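Local structure of beta-lactamase (Klebsiella pneumoniae 700603, 6XJ3) at residues T193-R198 / I219-R224; D30-D35 / V206-G211; H60-L65 / N163-R168. The protein probably hydrolyses beta-lactam antibiotics such as oxacillin to substituted beta-amino acids, as a class D beta-lactamase. All coordinates share one frame; numbering follows the deposited sequence.

Overall arrangement
Contacts 1 and 2 sit on the same antiparallel part of the central sheet, their centres about 30 Å apart: the first joins ends of strands 187-195 and 211-220, the second includes the turn between strands 199-208 and 211-220. Contact 1 borders the avibactam-derived ligand, and the Trp-195 side chain is about 6 Å from that of Ser-54, the predicted acyl-ester serine. Contact 2 carries the calcium ion, away from that pocket. Contact 3 packs helix 57-67, just after Ser-54 in the chain, against the loop 163-168; its centre is about 27 Å from that of contact 1 and 24 Å from that of contact 2, and the three do not touch.

Contact 1 of 3, residues T193-R198 / I219-R224; sequences TGWEGR and IDTPNR. With NXL ((2S,5R)-1-formyl-5-[(sulfooxy)amino]piperidine-2-carboxamide), chain E.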
loop_
_atom_site.group_PDB
_atom_site.type_symbol
_atom_site.label_atom_id
_atom_site.label_comp_id
_atom_site.label_asym_id
_atom_site.label_seq_id
_atom_site.Cartn_x
_atom_site.Cartn_y
_atom_site.Cartn_z
ATOM N N THR A 193 2.882 -3.247 -2.619
ATOM C CA THR A 193 1.950 -3.999 -3.445
ATOM C C THR A 193 0.921 -4.737 -2.588
ATOM O O THR A 193 1.164 -5.071 -1.428
ATOM C CB THR A 193 2.700 -5.018 -4.302
ATOM O OG1 THR A 193 3.504 -5.837 -3.448
ATOM C CG2 THR A 193 3.590 -4.331 -5.318
ATOM N N GLY A 194 -0.226 -5.017 -3.193
ATOM C CA GLY A 194 -1.219 -5.879 -2.579
ATOM C C GLY A 194 -1.822 -6.793 -3.622
ATOM O O GLY A 194 -1.932 -6.435 -4.795
ATOM N N TRP A 195 -2.193 -8.000 -3.191
ATOM C CA TRP A 195 -2.892 -8.932 -4.072
ATOM C C TRP A 195 -3.963 -9.675 -3.287
ATOM O O TRP A 195 -3.653 -10.427 -2.359
ATOM C CB TRP A 195 -1.935 -9.926 -4.735
ATOM C CG TRP A 195 -2.626 -10.744 -5.784
ATOM C CD1 TRP A 195 -3.677 -10.352 -6.571
ATOM C CD2 TRP A 195 -2.338 -12.100 -6.147
ATOM N NE1 TRP A 195 -4.048 -11.379 -7.407
ATOM C CE2 TRP A 195 -3.243 -12.463 -7.167
ATOM C CE3 TRP A 195 -1.399 -13.042 -5.711
ATOM C CZ2 TRP A 195 -3.238 -13.729 -7.758
ATOM C CZ3 TRP A 195 -1.394 -14.300 -6.300
ATOM C CH2 TRP A 195 -2.308 -14.630 -7.313
ATOM N N GLU A 196 -5.221 -9.460 -3.673
ATOM C CA GLU A 196 -6.371 -10.084 -3.035
ATOM C C GLU A 196 -6.741 -11.418 -3.669
ATOM O O GLU A 196 -7.470 -12.202 -3.055
ATOM C CB GLU A 196 -7.564 -9.117 -3.085
ATOM C CG GLU A 196 -8.831 -9.562 -2.356
ATOM C CD GLU A 196 -9.840 -10.255 -3.274
ATOM O OE1 GLU A 196 -9.493 -10.550 -4.440
ATOM O OE2 GLU A 196 -10.984 -10.502 -2.827
ATOM N N GLY A 197 -6.240 -11.701 -4.866
ATOM C CA GLY A 197 -6.575 -12.928 -5.557
ATOM C C GLY A 197 -7.222 -12.651 -6.896
ATOM O O GLY A 197 -6.765 -13.138 -7.932
ATOM N N ARG A 198 -8.291 -11.860 -6.884
ATOM C CA ARG A 198 -8.970 -11.470 -8.110
ATOM C C ARG A 198 -8.663 -10.040 -8.527
ATOM O O ARG A 198 -8.961 -9.667 -9.668
ATOM C CB ARG A 198 -10.485 -11.654 -7.952
ATOM C CG ARG A 198 -10.895 -13.116 -7.771
ATOM C CD ARG A 198 -12.313 -13.257 -7.224
ATOM N NE ARG A 198 -12.497 -12.488 -5.994
ATOM C CZ ARG A 198 -13.481 -12.687 -5.122
ATOM N NH1 ARG A 198 -14.377 -13.644 -5.333
ATOM N NH2 ARG A 198 -13.563 -11.934 -4.032
ATOM N N ILE A 219 -5.949 -3.066 -10.228
ATOM C CA ILE A 219 -6.365 -3.724 -11.458
ATOM C C ILE A 219 -7.001 -5.054 -11.088
ATOM O O ILE A 219 -6.712 -5.627 -10.033
ATOM C CB ILE A 219 -5.182 -3.951 -12.427
ATOM C CG1 ILE A 219 -4.055 -4.696 -11.716
ATOM C CG2 ILE A 219 -4.680 -2.634 -12.993
ATOM C CD1 ILE A 219 -3.092 -5.383 -12.649
ATOM N N ASP A 220 -7.879 -5.545 -11.959
ATOM C CA ASP A 220 -8.305 -6.930 -11.837
ATOM C C ASP A 220 -7.170 -7.846 -12.287
ATOM O O ASP A 220 -6.354 -7.486 -13.139
ATOM C CB ASP A 220 -9.562 -7.187 -12.669
ATOM C CG ASP A 220 -10.739 -6.322 -12.244
ATOM O OD1 ASP A 220 -10.846 -5.971 -11.049
ATOM O OD2 ASP A 220 -11.573 -5.998 -13.114
ATOM N N THR A 221 -7.107 -9.039 -11.699
ATOM C CA THR A 221 -6.074 -10.019 -12.024
ATOM C C THR A 221 -6.720 -11.342 -12.424
ATOM O O THR A 221 -6.650 -12.332 -11.682
ATOM C CB THR A 221 -5.116 -10.218 -10.852
ATOM O OG1 THR A 221 -5.852 -10.635 -9.698
ATOM C CG2 THR A 221 -4.391 -8.913 -10.533
ATOM N N PRO A 222 -7.348 -11.399 -13.603
ATOM C CA PRO A 222 -7.942 -12.671 -14.044
ATOM C C PRO A 222 -6.916 -13.770 -14.257
ATOM O O PRO A 222 -7.229 -14.945 -14.031
ATOM C CB PRO A 222 -8.649 -12.291 -15.353
ATOM C CG PRO A 222 -7.934 -11.062 -15.833
ATOM C CD PRO A 222 -7.537 -10.323 -14.595
ATOM N N ASN A 223 -5.695 -13.428 -14.670
ATOM C CA ASN A 223 -4.660 -14.416 -14.946
ATOM C C ASN A 223 -3.793 -14.738 -13.731
ATOM O O ASN A 223 -2.715 -15.322 -13.897
ATOM C CB ASN A 223 -3.776 -13.941 -16.098
ATOM C CG ASN A 223 -4.583 -13.406 -17.259
ATOM O OD1 ASN A 223 -5.705 -13.853 -17.506
ATOM N ND2 ASN A 223 -4.027 -12.436 -17.971
ATOM N N ARG A 224 -4.228 -14.363 -12.526
ATOM C CA ARG A 224 -3.548 -14.708 -11.272
ATOM C C ARG A 224 -2.106 -14.212 -11.315
ATOM O O ARG A 224 -1.899 -12.997 -11.477
ATOM C CB ARG A 224 -3.714 -16.210 -11.033
ATOM C CG ARG A 224 -4.823 -16.570 -10.070
ATOM C CD ARG A 224 -4.815 -18.067 -9.761
ATOM N NE ARG A 224 -3.535 -18.515 -9.212
ATOM C CZ ARG A 224 -3.256 -18.563 -7.914
ATOM N NH1 ARG A 224 -2.063 -18.982 -7.509
ATOM N NH2 ARG A 224 -4.170 -18.192 -7.021
HETATM O OAC NXL E . -1.371 -8.876 -0.680
HETATM C CAN NXL E . -0.586 -9.458 0.051
HETATM N N NXL E . -0.285 -10.772 -0.031
HETATM C CAJ NXL E . 0.870 -11.365 0.652
HETATM C CA NXL E . -1.064 -11.706 -0.853
HETATM C C NXL E . -1.788 -12.766 -0.013
HETATM O O NXL E . -1.918 -12.634 1.188
HETATM N NAA NXL E . -2.330 -13.963 -0.687
HETATM C CB NXL E . -0.151 -12.371 -1.879
HETATM C CAH NXL E . 1.071 -13.004 -1.229
HETATM C CAO NXL E . 1.832 -11.989 -0.374
HETATM N NAK NXL E . 2.595 -10.996 -1.165
HETATM O OAL NXL E . 1.713 -10.070 -1.838
HETATM S SAR NXL E . 2.429 -8.958 -2.683
HETATM O OAD NXL E . 1.344 -8.201 -3.268
HETATM O OAE NXL E . 3.244 -9.614 -3.686
HETATM O OAG NXL E . 3.214 -8.170 -1.758
#
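Trp-195 and Thr-221 are joined by a hydrogen bond: indole NE1 donates to OG1 over 3.0 Å, with the hydroxyl near the ring plane at its edge. Thr-221 turns OG1 there by setting it between its backbone N and carbonyl carbon (chi1 58°). A backbone bond, Thr-221 N to Arg-198 O, is nearly straight (2.8 Å, 176°). Within 193-198 a salt bridge runs from Arg-198 NH2 to Glu-196 OE2 at 3.2 Å.

The indole also packs on Arg-224: Trp-195 CZ2 lies 3.7 Å from Arg-224 CA, while its CH2 stands over one face of the guanidinium, the two planes 56° apart. Gly-197 CA covers a ring face of the indole, toward the rim.

Toward the ligand, Trp-195 N bonds to NXL OAC at 2.8 Å, a backbone N-H on the formyl-derived carbonyl oxygen, consistent with an oxyanion-hole contact as in this family. Thr-193 OG1 bonds to the sulfate oxygen OAG of NXL at 2.9 Å. The end of strand 187-195 thus lines the inhibitor pocket, where Ser-102 and Arg-231 also hydrogen-bond the ligand. Asp-220 forms a salt bridge with Arg-45; helix 229-241 covers Trp-195 through Arg-231, and strand 199-208 runs between the two strands joined here.

Contact 2 of 3, residues D30-D35 / V206-G211; sequences DERQAD and VEWPTG. With CA (calcium ion), chain G.
Thr-210 O takes a hydrogen bond from water 1 (2.8 Å) and a CA-H...O contact from Arg-32 CA (3.4 Å), the latter almost straight at 165°. Water 1 is also a calcium ligand, so the turn of 206-211 reaches the metal in the second shell. The ion itself is held by two carbonyls of the other segment, Glu-31 O at 2.4 Å and Gln-33 O at 2.2 Å, and by three waters; both protein ligands in this chain are backbone carbonyls, so the course of the loop places them.

Arg-32 is fixed by Asp-30. OD1 of Asp-30 takes both Arg-32 N, closing an Asx turn, and Arg-32 NE, each at 2.9 Å, while Arg-32 NH2 reaches Asp-30 OD2 at 2.7 Å; the guanidinium meets the carboxylate side-on, with a bend at chi3 (-57°) swinging it round. The aliphatic part of the arginine then lies across Thr-210, CG 3.7 Å from OG1, and CD approaches CD1 of Trp-208 obliquely; the cation-pi attraction to that indole is long and at most weak.

Trp-208 to Gly-211 form a type I turn, the two-residue link of a beta hairpin, and Gly-211, at positive phi, brings its CA close to the 30-35 backbone. Glu-31 pairs with Arg-162 and Arg-158, and Arg-32 and Trp-208 reach carbonyls of Ile-242 and Ala-244. The 30-35 loop leaves strand 24-30 beside the hairpin of strands 199-208 and 211-220, with helix 150-161 against Glu-31.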
loop_
_atom_site.group_PDB
_atom_site.type_symbol
_atom_site.label_atom_id
_atom_site.label_comp_id
_atom_site.label_asym_id
_atom_site.label_seq_id
_atom_site.Cartn_x
_atom_site.Cartn_y
_atom_site.Cartn_z
ATOM N N ASP A 30 -0.117 14.854 -7.949
ATOM C CA ASP A 30 1.194 15.424 -8.246
ATOM C C ASP A 30 1.346 16.721 -7.461
ATOM O O ASP A 30 0.733 17.734 -7.806
ATOM C CB ASP A 30 1.327 15.673 -9.747
ATOM C CG ASP A 30 2.735 16.037 -10.169
ATOM O OD1 ASP A 30 3.553 16.435 -9.308
ATOM O OD2 ASP A 30 3.021 15.918 -11.382
ATOM N N GLU A 31 2.167 16.703 -6.416
ATOM C CA GLU A 31 2.418 17.913 -5.642
ATOM C C GLU A 31 3.647 18.694 -6.115
ATOM O O GLU A 31 4.095 19.604 -5.413
ATOM C CB GLU A 31 2.555 17.567 -4.156
ATOM C CG GLU A 31 1.304 16.941 -3.561
ATOM C CD GLU A 31 1.386 16.762 -2.053
ATOM O OE1 GLU A 31 2.417 17.126 -1.449
ATOM O OE2 GLU A 31 0.412 16.246 -1.471
ATOM N N ARG A 32 4.206 18.374 -7.275
ATOM C CA ARG A 32 5.282 19.201 -7.808
ATOM C C ARG A 32 4.698 20.531 -8.288
ATOM O O ARG A 32 3.603 20.571 -8.856
ATOM C CB ARG A 32 6.015 18.461 -8.935
ATOM C CG ARG A 32 6.725 17.154 -8.490
ATOM C CD ARG A 32 7.229 16.326 -9.676
ATOM N NE ARG A 32 6.149 15.995 -10.611
ATOM C CZ ARG A 32 6.331 15.404 -11.788
ATOM N NH1 ARG A 32 7.557 15.076 -12.187
ATOM N NH2 ARG A 32 5.291 15.155 -12.573
ATOM N N GLN A 33 5.407 21.625 -8.023
ATOM C CA GLN A 33 4.885 22.995 -8.272
ATOM C C GLN A 33 3.609 23.151 -7.428
ATOM O O GLN A 33 3.550 22.634 -6.306
ATOM C CB GLN A 33 4.715 23.254 -9.768
ATOM C CG GLN A 33 5.951 22.910 -10.619
ATOM C CD GLN A 33 7.156 23.802 -10.323
ATOM O OE1 GLN A 33 7.043 24.818 -9.632
ATOM N NE2 GLN A 33 8.315 23.423 -10.856
ATOM N N ALA A 34 2.571 23.840 -7.904
ATOM C CA ALA A 34 1.407 24.054 -7.051
ATOM C C ALA A 34 0.117 24.038 -7.859
ATOM O O ALA A 34 0.075 24.487 -9.008
ATOM C CB ALA A 34 1.498 25.375 -6.279
ATOM N N ASP A 35 -0.937 23.513 -7.224
ATOM C CA ASP A 35 -2.306 23.559 -7.740
ATOM C C ASP A 35 -2.476 22.729 -9.017
ATOM O O ASP A 35 -3.263 23.079 -9.899
ATOM C CB ASP A 35 -2.757 25.009 -7.962
ATOM C CG ASP A 35 -4.268 25.140 -8.094
ATOM O OD1 ASP A 35 -4.993 24.525 -7.282
ATOM O OD2 ASP A 35 -4.724 25.857 -9.008
ATOM N N VAL A 206 6.438 8.934 -4.995
ATOM C CA VAL A 206 7.839 9.183 -5.294
ATOM C C VAL A 206 8.130 10.642 -4.972
ATOM O O VAL A 206 7.369 11.539 -5.355
ATOM C CB VAL A 206 8.194 8.807 -6.749
ATOM C CG1 VAL A 206 7.287 9.504 -7.744
ATOM C CG2 VAL A 206 9.689 9.064 -7.048
ATOM N N GLU A 207 9.200 10.867 -4.214
ATOM C CA GLU A 207 9.547 12.186 -3.710
ATOM C C GLU A 207 10.617 12.795 -4.591
ATOM O O GLU A 207 11.681 12.199 -4.779
ATOM C CB GLU A 207 10.061 12.113 -2.275
ATOM C CG GLU A 207 9.106 11.496 -1.296
ATOM C CD GLU A 207 9.724 11.378 0.080
ATOM O OE1 GLU A 207 10.888 11.807 0.246
ATOM O OE2 GLU A 207 9.053 10.858 0.990
ATOM N N TRP A 208 10.348 13.989 -5.097
ATOM C CA TRP A 208 11.306 14.725 -5.905
ATOM C C TRP A 208 11.666 16.015 -5.178
ATOM O O TRP A 208 10.984 16.382 -4.213
ATOM C CB TRP A 208 10.717 15.011 -7.286
ATOM C CG TRP A 208 10.665 13.804 -8.155
ATOM C CD1 TRP A 208 9.620 12.949 -8.306
ATOM C CD2 TRP A 208 11.713 13.319 -8.992
ATOM N NE1 TRP A 208 9.955 11.945 -9.196
ATOM C CE2 TRP A 208 11.237 12.153 -9.628
ATOM C CE3 TRP A 208 13.015 13.756 -9.267
ATOM C CZ2 TRP A 208 12.016 11.423 -10.522
ATOM C CZ3 TRP A 208 13.781 13.037 -10.149
ATOM C CH2 TRP A 208 13.283 11.876 -10.766
ATOM N N PRO A 209 12.721 16.721 -5.589
ATOM C CA PRO A 209 13.042 17.985 -4.898
ATOM C C PRO A 209 11.894 18.979 -4.915
ATOM O O PRO A 209 11.640 19.649 -3.905
ATOM C CB PRO A 209 14.259 18.503 -5.673
ATOM C CG PRO A 209 14.892 17.281 -6.233
ATOM C CD PRO A 209 13.724 16.401 -6.619
ATOM N N THR A 210 11.169 19.068 -6.025
ATOM C CA THR A 210 10.079 20.031 -6.137
ATOM C C THR A 210 8.751 19.512 -5.603
ATOM O O THR A 210 7.744 20.212 -5.738
ATOM C CB THR A 210 9.899 20.461 -7.596
ATOM O OG1 THR A 210 9.682 19.305 -8.414
ATOM C CG2 THR A 210 11.136 21.206 -8.089
ATOM N N GLY A 211 8.714 18.316 -5.003
ATOM C CA GLY A 211 7.477 17.773 -4.459
ATOM C C GLY A 211 7.312 16.272 -4.646
ATOM O O GLY A 211 8.183 15.616 -5.224
HETATM CA CA CA G . 3.702 21.662 -4.315
HETATM O O HOH W 1 6.043 20.914 -3.603
HETATM O O HOH W 2 1.297 21.207 -5.101
HETATM O O HOH W 3 2.820 20.945 -1.978
#

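Contact 3 of 3, residues H60-L65 / N163-R168; sequences HTLFAL and NELPFR
Phe-167 is the main bump: its ring fills the groove on helix 57-67 between Leu-62 CB and the edge of the Phe-63 ring, with Ile-126 of helix 116-126 also touching it. Leu-62 CB sits squarely over the ring centre, 4.1 Å from the centroid and only 3° off the normal, a CH-pi contact. With CG anti to its carbonyl carbon (chi1 -50°), Phe-167 carries the ring out toward the helix, and its CZ lies 3.6 Å from Phe-63 CE1. The two rings touch rim to rim, planes 37° apart and centroids 6.0 Å apart.

Helix 57-67 follows Ser-54, the predicted acyl-ester serine, in what looks like an SxxK pattern, so the loop packs on the helix that follows the nucleophile position, in the helical part of the fold. Leu-62 CD1 reaches past Phe-167 to within 3.7 Å of Leu-165 CD1, methyl to methyl, the side chains crossing at about a right angle. The loop joins helix 150-161 to helix 169-178: Asn-163 ends the first in a Schellman motif, Pro-166 centres an inverse gamma turn, and Arg-168 is the N-cap of the second. Phe-63 stacks on Tyr-122, and Val-175 of helix 169-178 lies against Leu-62.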
loop_
_atom_site.group_PDB
_atom_site.type_symbol
_atom_site.label_atom_id
_atom_site.label_comp_id
_atom_site.label_asym_id
_atom_site.label_seq_id
_atom_site.Cartn_x
_atom_site.Cartn_y
_atom_site.Cartn_z
ATOM N N HIS A 60 -0.946 -1.392 9.207
ATOM C CA HIS A 60 -0.802 -2.477 10.173
ATOM C C HIS A 60 0.501 -2.351 10.953
ATOM O O HIS A 60 0.542 -2.618 12.161
ATOM C CB HIS A 60 -0.867 -3.829 9.454
ATOM C CG HIS A 60 -1.499 -4.925 10.260
ATOM N ND1 HIS A 60 -1.737 -4.817 11.614
ATOM C CD2 HIS A 60 -1.945 -6.154 9.898
ATOM C CE1 HIS A 60 -2.298 -5.932 12.052
ATOM N NE2 HIS A 60 -2.431 -6.760 11.032
ATOM N N THR A 61 1.581 -1.950 10.281
ATOM C CA THR A 61 2.842 -1.758 10.988
ATOM C C THR A 61 2.740 -0.604 11.980
ATOM O O THR A 61 3.301 -0.672 13.080
ATOM C CB THR A 61 3.976 -1.520 9.983
ATOM O OG1 THR A 61 3.938 -2.535 8.971
ATOM C CG2 THR A 61 5.325 -1.569 10.682
ATOM N N LEU A 62 2.028 0.467 11.608
ATOM C CA LEU A 62 1.798 1.563 12.544
ATOM C C LEU A 62 1.024 1.084 13.764
ATOM O O LEU A 62 1.350 1.452 14.902
ATOM C CB LEU A 62 1.047 2.699 11.851
ATOM C CG LEU A 62 1.774 3.437 10.731
ATOM C CD1 LEU A 62 0.808 4.320 9.958
ATOM C CD2 LEU A 62 2.929 4.269 11.290
ATOM N N PHE A 63 -0.004 0.258 13.545
ATOM C CA PHE A 63 -0.768 -0.302 14.657
ATOM C C PHE A 63 0.131 -1.127 15.569
ATOM O O PHE A 63 0.111 -0.968 16.795
ATOM C CB PHE A 63 -1.928 -1.166 14.135
ATOM C CG PHE A 63 -2.961 -0.409 13.320
ATOM C CD1 PHE A 63 -2.900 0.970 13.178
ATOM C CD2 PHE A 63 -4.007 -1.091 12.712
ATOM C CE1 PHE A 63 -3.848 1.655 12.430
ATOM C CE2 PHE A 63 -4.961 -0.412 11.962
ATOM C CZ PHE A 63 -4.877 0.961 11.823
ATOM N N ALA A 64 0.938 -2.011 14.981
ATOM C CA ALA A 64 1.759 -2.912 15.779
ATOM C C ALA A 64 2.832 -2.154 16.555
ATOM O O ALA A 64 3.147 -2.510 17.697
ATOM C CB ALA A 64 2.382 -3.973 14.877
ATOM N N LEU A 65 3.413 -1.116 15.949
ATOM C CA LEU A 65 4.362 -0.275 16.672
ATOM C C LEU A 65 3.671 0.488 17.797
ATOM O O LEU A 65 4.213 0.602 18.901
ATOM C CB LEU A 65 5.043 0.702 15.709
ATOM C CG LEU A 65 6.074 0.166 14.714
ATOM C CD1 LEU A 65 6.296 1.167 13.581
ATOM C CD2 LEU A 65 7.378 -0.114 15.433
ATOM N N ASN A 163 3.193 13.327 8.124
ATOM C CA ASN A 163 3.293 12.994 9.547
ATOM C C ASN A 163 2.037 13.367 10.329
ATOM O O ASN A 163 2.102 13.562 11.546
ATOM C CB ASN A 163 4.512 13.656 10.202
ATOM C CG ASN A 163 5.805 13.284 9.523
ATOM O OD1 ASN A 163 6.158 12.109 9.467
ATOM N ND2 ASN A 163 6.525 14.282 9.006
ATOM N N GLU A 164 0.888 13.466 9.663
ATOM C CA GLU A 164 -0.334 13.912 10.322
ATOM C C GLU A 164 -1.094 12.789 11.013
ATOM O O GLU A 164 -2.056 13.075 11.731
ATOM C CB GLU A 164 -1.264 14.597 9.316
ATOM C CG GLU A 164 -0.693 15.853 8.674
ATOM C CD GLU A 164 -1.466 16.260 7.427
ATOM O OE1 GLU A 164 -2.254 15.427 6.921
ATOM O OE2 GLU A 164 -1.288 17.404 6.952
ATOM N N LEU A 165 -0.698 11.532 10.822
ATOM C CA LEU A 165 -1.413 10.431 11.448
ATOM C C LEU A 165 -1.220 10.459 12.963
ATOM O O LEU A 165 -0.178 10.899 13.460
ATOM C CB LEU A 165 -0.942 9.091 10.888
ATOM C CG LEU A 165 -1.397 8.775 9.462
ATOM C CD1 LEU A 165 -0.831 7.439 9.005
ATOM C CD2 LEU A 165 -2.913 8.769 9.372
ATOM N N PRO A 166 -2.225 9.994 13.735
ATOM C CA PRO A 166 -2.185 10.066 15.193
ATOM C C PRO A 166 -1.320 8.988 15.845
ATOM O O PRO A 166 -1.732 8.313 16.786
ATOM C CB PRO A 166 -3.662 9.899 15.580
ATOM C CG PRO A 166 -4.184 8.981 14.523
ATOM C CD PRO A 166 -3.493 9.413 13.249
ATOM N N PHE A 167 -0.112 8.814 15.316
ATOM C CA PHE A 167 0.882 7.926 15.896
ATOM C C PHE A 167 2.148 8.728 16.129
ATOM O O PHE A 167 2.318 9.823 15.588
ATOM C CB PHE A 167 1.173 6.720 14.989
ATOM C CG PHE A 167 -0.059 6.002 14.525
ATOM C CD1 PHE A 167 -0.603 4.975 15.279
ATOM C CD2 PHE A 167 -0.684 6.364 13.342
ATOM C CE1 PHE A 167 -1.743 4.321 14.860
ATOM C CE2 PHE A 167 -1.825 5.714 12.917
ATOM C CZ PHE A 167 -2.353 4.690 13.675
ATOM N N ARG A 168 3.032 8.176 16.955
ATOM C CA ARG A 168 4.337 8.785 17.171
ATOM C C ARG A 168 5.022 9.053 15.837
ATOM O O ARG A 168 5.072 8.179 14.970
ATOM C CB ARG A 168 5.210 7.869 18.034
ATOM C CG ARG A 168 4.792 7.828 19.493
ATOM C CD ARG A 168 5.847 7.170 20.361
ATOM N NE ARG A 168 5.583 5.749 20.560
ATOM C CZ ARG A 168 6.326 4.948 21.322
ATOM N NH1 ARG A 168 7.385 5.431 21.962
ATOM N NH2 ARG A 168 6.011 3.667 21.445
#